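Local atomic coordinates of phytase (Klebsiella pneumoniae, PDB entry 2WU0), a protein that probably hydrolyses phosphate esters of phytate (inositol hexakisphosphate), as a phytase of the histidine acid phosphatase family. Residues Q162-T167 / L242-E247; E152-L157 / W189-S194. The protein carries 4 engineered substitutions. All coordinates share one frame; numbering follows the deposited sequence.

Contact 1 (Q162-T167 / L242-E247); sequences QALAPT and LPLLTE
Leu164 reaches across to helix 235-250 and spreads its two methyl groups over different residues there, one turn of the helix apart. CD1 lies over the flat face of the Glu247 carboxylate, with Leu164 CD1 3.3 Å from Glu247 CD and almost equally far from the two oxygens. Glu247 offers that face because its chain folds at CB-CG (chi2 76°), carrying the carboxylate back toward the leucine, so that CB and CG also line the same methyl. The other branch, CD2, meets the CB corner of the Pro243 ring, with Leu164 CD2 3.8 Å from Pro243 CB, and the two side chains meet at a slant.

Farther along the chain, Thr167 adds a second point of touch. Its methyl, set anti to the backbone N while the hydroxyl takes the position beside that N (chi1 -50°), faces the other helix, and Thr167 CG2 lies 3.6 Å from Leu244 CD1. The threonine and leucine side chains run past one another in opposite directions. Leu244 also touches Ile168 and Leu171 of helix 165-175.

Leu164 sits in the break between helices 157-163 and 165-175: it leaves helical geometry after the first and holds the N-cap position of the second. The contact therefore packs this helix junction against helix 235-250, in the helical part of the phosphatase fold. OE2 of Glu247 also makes a salt bridge to Arg160. The chemistry is thus methyl against methyl, the corner of a proline ring and a carboxylate face, which implies that shape fit joins the two segments, while the charge of Glu247 is answered by an arginine from helix 157-163.

Contact 2 (E152-L157 / W189-S194); sequences EKAGDL and WRVEQS
Leu157 packs closely along the backbone and side chains that lead into strand 191-193, and the rest of the contact thins out around it. Its CB and CD1 both flank the carbonyl of Trp189, Leu157 CD1 lying 3.2 Å from Trp189 O, while Leu157 CB is 4.1 Å from Trp189 CB and the two side chains cross at about a right angle. Leu157 CD1 reaches past Arg190 CA, 3.9 Å from Val191 CG2. Ile201 of the partner strand 199-201 touches Leu157, Trp189 and Val191 alike, and the buried indole meets Leu204 and Met207 of helix 204-219.

The helix end is the looser part: Ala154 CB only approaches Val191 CG2, at 4.4 Å. The solvent side is Arg190, whose side chain sets off away from the other segment, and Asp156, likewise exposed, whose OD1 caps Gln159 N. Between the two helices Gly155 takes a positive phi of 63°, letting the chain turn sharply after Ala154, whose carbonyl accepts a hydrogen bond from Arg160 NE.

The contact thus sets the bend between helices 143-154 and 157-163 against the start of a small two-stranded hairpin. Aliphatic carbon meets carbon and one backbone carbonyl by van der Waals packing, which implies selection by shape; the polar groups nearby are used in the helix cap and the hairpin.

The centres of contacts 1 and 2 lie about 20 Å and about 24 Å from the centre of the chain. Contact 1 is a surface contact, with Leu244 the one buried residue among those touching; contact 2 is partly buried, with Ala154 and Trp189 inside. Both border helix 157-163: contact 2 uses Leu157, its first residue, and contact 1 uses Leu164, just beyond its last. Trp189 joins them: Trp189 CH2 lies 4.0 Å from Leu164 CD1 and likewise 4.0 Å from Leu244 CD2. Arg160 also serves both neighbourhoods, through Glu247 and the Ala154 carbonyl. Contact 1 is helix against helix junction, with a charged group's face in the packing; contact 2 joins a helix bend to a hairpin through aliphatic groups and backbone.

Contact 1 (Q162-T167 / L242-E247)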
loop_
_atom_site.group_PDB
_atom_site.type_symbol
_atom_site.label_atom_id
_atom_site.label_comp_id
_atom_site.label_asym_id
_atom_site.label_seq_id
_atom_site.Cartn_x
_atom_site.Cartn_y
_atom_site.Cartn_z
ATOM N N GLN A 162 -20.417 3.996 16.885
ATOM C CA GLN A 162 -21.126 5.237 17.097
ATOM C C GLN A 162 -20.302 6.404 16.558
ATOM O O GLN A 162 -20.844 7.289 15.897
ATOM C CB GLN A 162 -21.440 5.416 18.596
ATOM C CG GLN A 162 -22.296 6.648 18.951
ATOM C CD GLN A 162 -23.489 6.853 17.994
ATOM O OE1 GLN A 162 -24.119 5.888 17.543
ATOM N NE2 GLN A 162 -23.788 8.115 17.677
ATOM N N ALA A 163 -18.993 6.394 16.809
ATOM C CA ALA A 163 -18.136 7.491 16.363
ATOM C C ALA A 163 -18.130 7.605 14.845
ATOM O O ALA A 163 -18.044 8.704 14.308
ATOM C CB ALA A 163 -16.723 7.325 16.879
ATOM N N LEU A 164 -18.243 6.473 14.155
ATOM C CA LEU A 164 -18.263 6.470 12.701
ATOM C C LEU A 164 -19.683 6.507 12.103
ATOM O O LEU A 164 -19.836 6.407 10.885
ATOM C CB LEU A 164 -17.498 5.249 12.189
ATOM C CG LEU A 164 -15.980 5.357 12.321
ATOM C CD1 LEU A 164 -15.347 3.991 12.370
ATOM C CD2 LEU A 164 -15.423 6.171 11.185
ATOM N N ALA A 165 -20.708 6.675 12.949
ATOM C CA ALA A 165 -22.127 6.697 12.501
ATOM C C ALA A 165 -22.376 7.524 11.227
ATOM O O ALA A 165 -23.028 7.038 10.303
ATOM C CB ALA A 165 -23.056 7.183 13.636
ATOM N N PRO A 166 -21.880 8.780 11.182
ATOM C CA PRO A 166 -22.062 9.613 9.988
ATOM C C PRO A 166 -21.464 9.009 8.728
ATOM O O PRO A 166 -22.095 9.046 7.667
ATOM C CB PRO A 166 -21.333 10.912 10.352
ATOM C CG PRO A 166 -21.372 10.948 11.851
ATOM C CD PRO A 166 -21.163 9.518 12.240
ATOM N N THR A 167 -20.256 8.470 8.847
ATOM C CA THR A 167 -19.593 7.804 7.730
ATOM C C THR A 167 -20.338 6.516 7.326
ATOM O O THR A 167 -20.505 6.237 6.128
ATOM C CB THR A 167 -18.126 7.483 8.074
ATOM O OG1 THR A 167 -17.488 8.661 8.580
ATOM C CG2 THR A 167 -17.382 6.983 6.856
ATOM N N LEU A 242 -13.735 7.012 3.534
ATOM C CA LEU A 242 -12.467 6.351 3.821
ATOM C C LEU A 242 -12.152 6.107 5.302
ATOM O O LEU A 242 -11.346 5.222 5.610
ATOM C CB LEU A 242 -11.326 7.126 3.194
ATOM C CG LEU A 242 -11.326 7.199 1.674
ATOM C CD1 LEU A 242 -10.123 8.048 1.245
ATOM C CD2 LEU A 242 -11.307 5.793 1.050
ATOM N N PRO A 243 -12.741 6.906 6.225
ATOM C CA PRO A 243 -12.530 6.584 7.642
ATOM C C PRO A 243 -12.981 5.192 8.079
ATOM O O PRO A 243 -12.430 4.673 9.042
ATOM C CB PRO A 243 -13.312 7.673 8.374
ATOM C CG PRO A 243 -13.314 8.828 7.412
ATOM C CD PRO A 243 -13.510 8.154 6.074
ATOM N N LEU A 244 -13.938 4.572 7.390
ATOM C CA LEU A 244 -14.245 3.152 7.671
ATOM C C LEU A 244 -13.084 2.239 7.280
ATOM O O LEU A 244 -12.774 1.280 7.982
ATOM C CB LEU A 244 -15.522 2.702 6.970
ATOM C CG LEU A 244 -16.812 3.230 7.611
ATOM C CD1 LEU A 244 -17.892 3.429 6.549
ATOM C CD2 LEU A 244 -17.287 2.298 8.725
ATOM N N LEU A 245 -12.437 2.541 6.160
ATOM C CA LEU A 245 -11.267 1.785 5.728
ATOM C C LEU A 245 -10.114 1.986 6.733
ATOM O O LEU A 245 -9.438 1.036 7.115
ATOM C CB LEU A 245 -10.874 2.220 4.307
ATOM C CG LEU A 245 -9.789 1.489 3.509
ATOM C CD1 LEU A 245 -10.084 -0.002 3.374
ATOM C CD2 LEU A 245 -9.659 2.168 2.149
ATOM N N THR A 246 -9.918 3.220 7.187
ATOM C CA THR A 246 -8.905 3.494 8.192
ATOM C C THR A 246 -9.226 2.696 9.448
ATOM O O THR A 246 -8.351 2.044 10.021
ATOM C CB THR A 246 -8.803 5.006 8.503
ATOM O OG1 THR A 246 -8.304 5.691 7.345
ATOM C CG2 THR A 246 -7.862 5.278 9.686
ATOM N N GLU A 247 -10.488 2.708 9.854
ATOM C CA GLU A 247 -10.885 1.966 11.050
ATOM C C GLU A 247 -10.515 0.489 10.949
ATOM O O GLU A 247 -9.964 -0.091 11.884
ATOM C CB GLU A 247 -12.383 2.073 11.301
ATOM C CG GLU A 247 -12.772 1.783 12.741
ATOM C CD GLU A 247 -12.453 2.943 13.669
ATOM O OE1 GLU A 247 -11.751 3.885 13.241
ATOM O OE2 GLU A 247 -12.913 2.920 14.824
#

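Contact 2 (E152-L157 / W189-S194)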
loop_
_atom_site.group_PDB
_atom_site.type_symbol
_atom_site.label_atom_id
_atom_site.label_comp_id
_atom_site.label_asym_id
_atom_site.label_seq_id
_atom_site.Cartn_x
_atom_site.Cartn_y
_atom_site.Cartn_z
ATOM N N GLU A 152 -7.958 -6.014 22.117
ATOM C CA GLU A 152 -7.374 -5.003 22.979
ATOM C C GLU A 152 -7.308 -3.638 22.292
ATOM O O GLU A 152 -7.629 -2.626 22.914
ATOM C CB GLU A 152 -5.983 -5.444 23.435
ATOM C CG GLU A 152 -5.243 -4.446 24.333
ATOM C CD GLU A 152 -3.787 -4.854 24.545
ATOM O OE1 GLU A 152 -3.385 -4.934 25.733
ATOM O OE2 GLU A 152 -3.060 -5.113 23.539
ATOM N N LYS A 153 -6.889 -3.592 21.031
ATOM C CA LYS A 153 -6.887 -2.320 20.313
ATOM C C LYS A 153 -8.313 -1.835 20.034
ATOM O O LYS A 153 -8.612 -0.639 20.141
ATOM C CB LYS A 153 -6.112 -2.400 19.008
ATOM C CG LYS A 153 -5.928 -1.017 18.366
ATOM C CD LYS A 153 -4.702 -0.972 17.474
ATOM C CE LYS A 153 -4.407 0.422 16.955
ATOM N NZ LYS A 153 -3.376 0.338 15.859
ATOM N N ALA A 154 -9.190 -2.770 19.691
ATOM C CA ALA A 154 -10.575 -2.443 19.412
ATOM C C ALA A 154 -11.270 -1.782 20.620
ATOM O O ALA A 154 -11.917 -0.745 20.474
ATOM C CB ALA A 154 -11.322 -3.692 18.957
ATOM N N GLY A 155 -11.129 -2.364 21.806
ATOM C CA GLY A 155 -11.761 -1.806 23.009
ATOM C C GLY A 155 -13.277 -1.829 22.888
ATOM O O GLY A 155 -13.842 -2.814 22.421
ATOM N N ASP A 156 -13.936 -0.742 23.287
ATOM C CA ASP A 156 -15.389 -0.626 23.128
ATOM C C ASP A 156 -15.698 -0.427 21.645
ATOM O O ASP A 156 -15.528 0.677 21.112
ATOM C CB ASP A 156 -15.960 0.528 23.974
ATOM C CG ASP A 156 -17.492 0.557 23.994
ATOM O OD1 ASP A 156 -18.164 -0.050 23.121
ATOM O OD2 ASP A 156 -18.034 1.217 24.896
ATOM N N LEU A 157 -16.133 -1.512 20.994
ATOM C CA LEU A 157 -16.474 -1.494 19.569
ATOM C C LEU A 157 -17.795 -0.790 19.296
ATOM O O LEU A 157 -17.963 -0.219 18.231
ATOM C CB LEU A 157 -16.495 -2.914 18.983
ATOM C CG LEU A 157 -15.153 -3.471 18.474
ATOM C CD1 LEU A 157 -15.197 -5.001 18.344
ATOM C CD2 LEU A 157 -14.751 -2.803 17.140
ATOM N N TRP A 189 -20.686 -4.592 15.975
ATOM C CA TRP A 189 -19.289 -4.873 15.632
ATOM C C TRP A 189 -18.586 -5.734 16.666
ATOM O O TRP A 189 -18.327 -5.283 17.774
ATOM C CB TRP A 189 -18.523 -3.562 15.460
ATOM C CG TRP A 189 -18.911 -2.807 14.239
ATOM C CD1 TRP A 189 -19.898 -3.119 13.350
ATOM C CD2 TRP A 189 -18.346 -1.582 13.793
ATOM N NE1 TRP A 189 -19.962 -2.173 12.367
ATOM C CE2 TRP A 189 -19.022 -1.215 12.617
ATOM C CE3 TRP A 189 -17.325 -0.759 14.272
ATOM C CZ2 TRP A 189 -18.712 -0.066 11.913
ATOM C CZ3 TRP A 189 -17.014 0.382 13.571
ATOM C CH2 TRP A 189 -17.705 0.720 12.401
ATOM N N ARG A 190 -18.276 -6.971 16.299
ATOM C CA ARG A 190 -17.554 -7.873 17.183
ATOM C C ARG A 190 -16.277 -8.322 16.522
ATOM O O ARG A 190 -16.212 -8.432 15.292
ATOM C CB ARG A 190 -18.368 -9.127 17.477
ATOM C CG ARG A 190 -19.798 -8.907 17.892
ATOM C CD ARG A 190 -20.409 -10.231 18.330
ATOM N NE ARG A 190 -21.863 -10.200 18.225
ATOM C CZ ARG A 190 -22.678 -9.505 19.027
ATOM N NH1 ARG A 190 -22.195 -8.752 20.022
ATOM N NH2 ARG A 190 -23.996 -9.561 18.833
ATOM N N VAL A 191 -15.269 -8.622 17.332
ATOM C CA VAL A 191 -14.107 -9.322 16.820
ATOM C C VAL A 191 -14.508 -10.775 16.615
ATOM O O VAL A 191 -15.125 -11.381 17.486
ATOM C CB VAL A 191 -12.902 -9.237 17.748
ATOM C CG1 VAL A 191 -11.724 -9.946 17.110
ATOM C CG2 VAL A 191 -12.556 -7.793 18.022
ATOM N N GLU A 192 -14.199 -11.303 15.436
ATOM C CA GLU A 192 -14.460 -12.697 15.101
ATOM C C GLU A 192 -13.179 -13.329 14.627
ATOM O O GLU A 192 -12.286 -12.632 14.146
ATOM C CB GLU A 192 -15.526 -12.795 14.021
ATOM C CG GLU A 192 -16.861 -12.290 14.511
ATOM C CD GLU A 192 -18.013 -12.776 13.682
ATOM O OE1 GLU A 192 -18.209 -12.221 12.587
ATOM O OE2 GLU A 192 -18.729 -13.698 14.138
ATOM N N GLN A 193 -13.076 -14.640 14.780
ATOM C CA GLN A 193 -11.890 -15.337 14.357
ATOM C C GLN A 193 -12.229 -16.647 13.670
ATOM O O GLN A 193 -12.749 -17.579 14.284
ATOM C CB GLN A 193 -10.947 -15.578 15.530
ATOM C CG GLN A 193 -9.581 -16.078 15.089
ATOM C CD GLN A 193 -8.559 -16.071 16.197
ATOM O OE1 GLN A 193 -8.799 -16.571 17.300
ATOM N NE2 GLN A 193 -7.393 -15.512 15.903
ATOM N N SER A 194 -11.901 -16.702 12.379
ATOM C CA SER A 194 -12.092 -17.892 11.589
ATOM C C SER A 194 -11.195 -19.007 12.095
ATOM O O SER A 194 -10.264 -18.769 12.866
ATOM C CB SER A 194 -11.773 -17.607 10.135
ATOM O OG SER A 194 -10.386 -17.414 9.967
#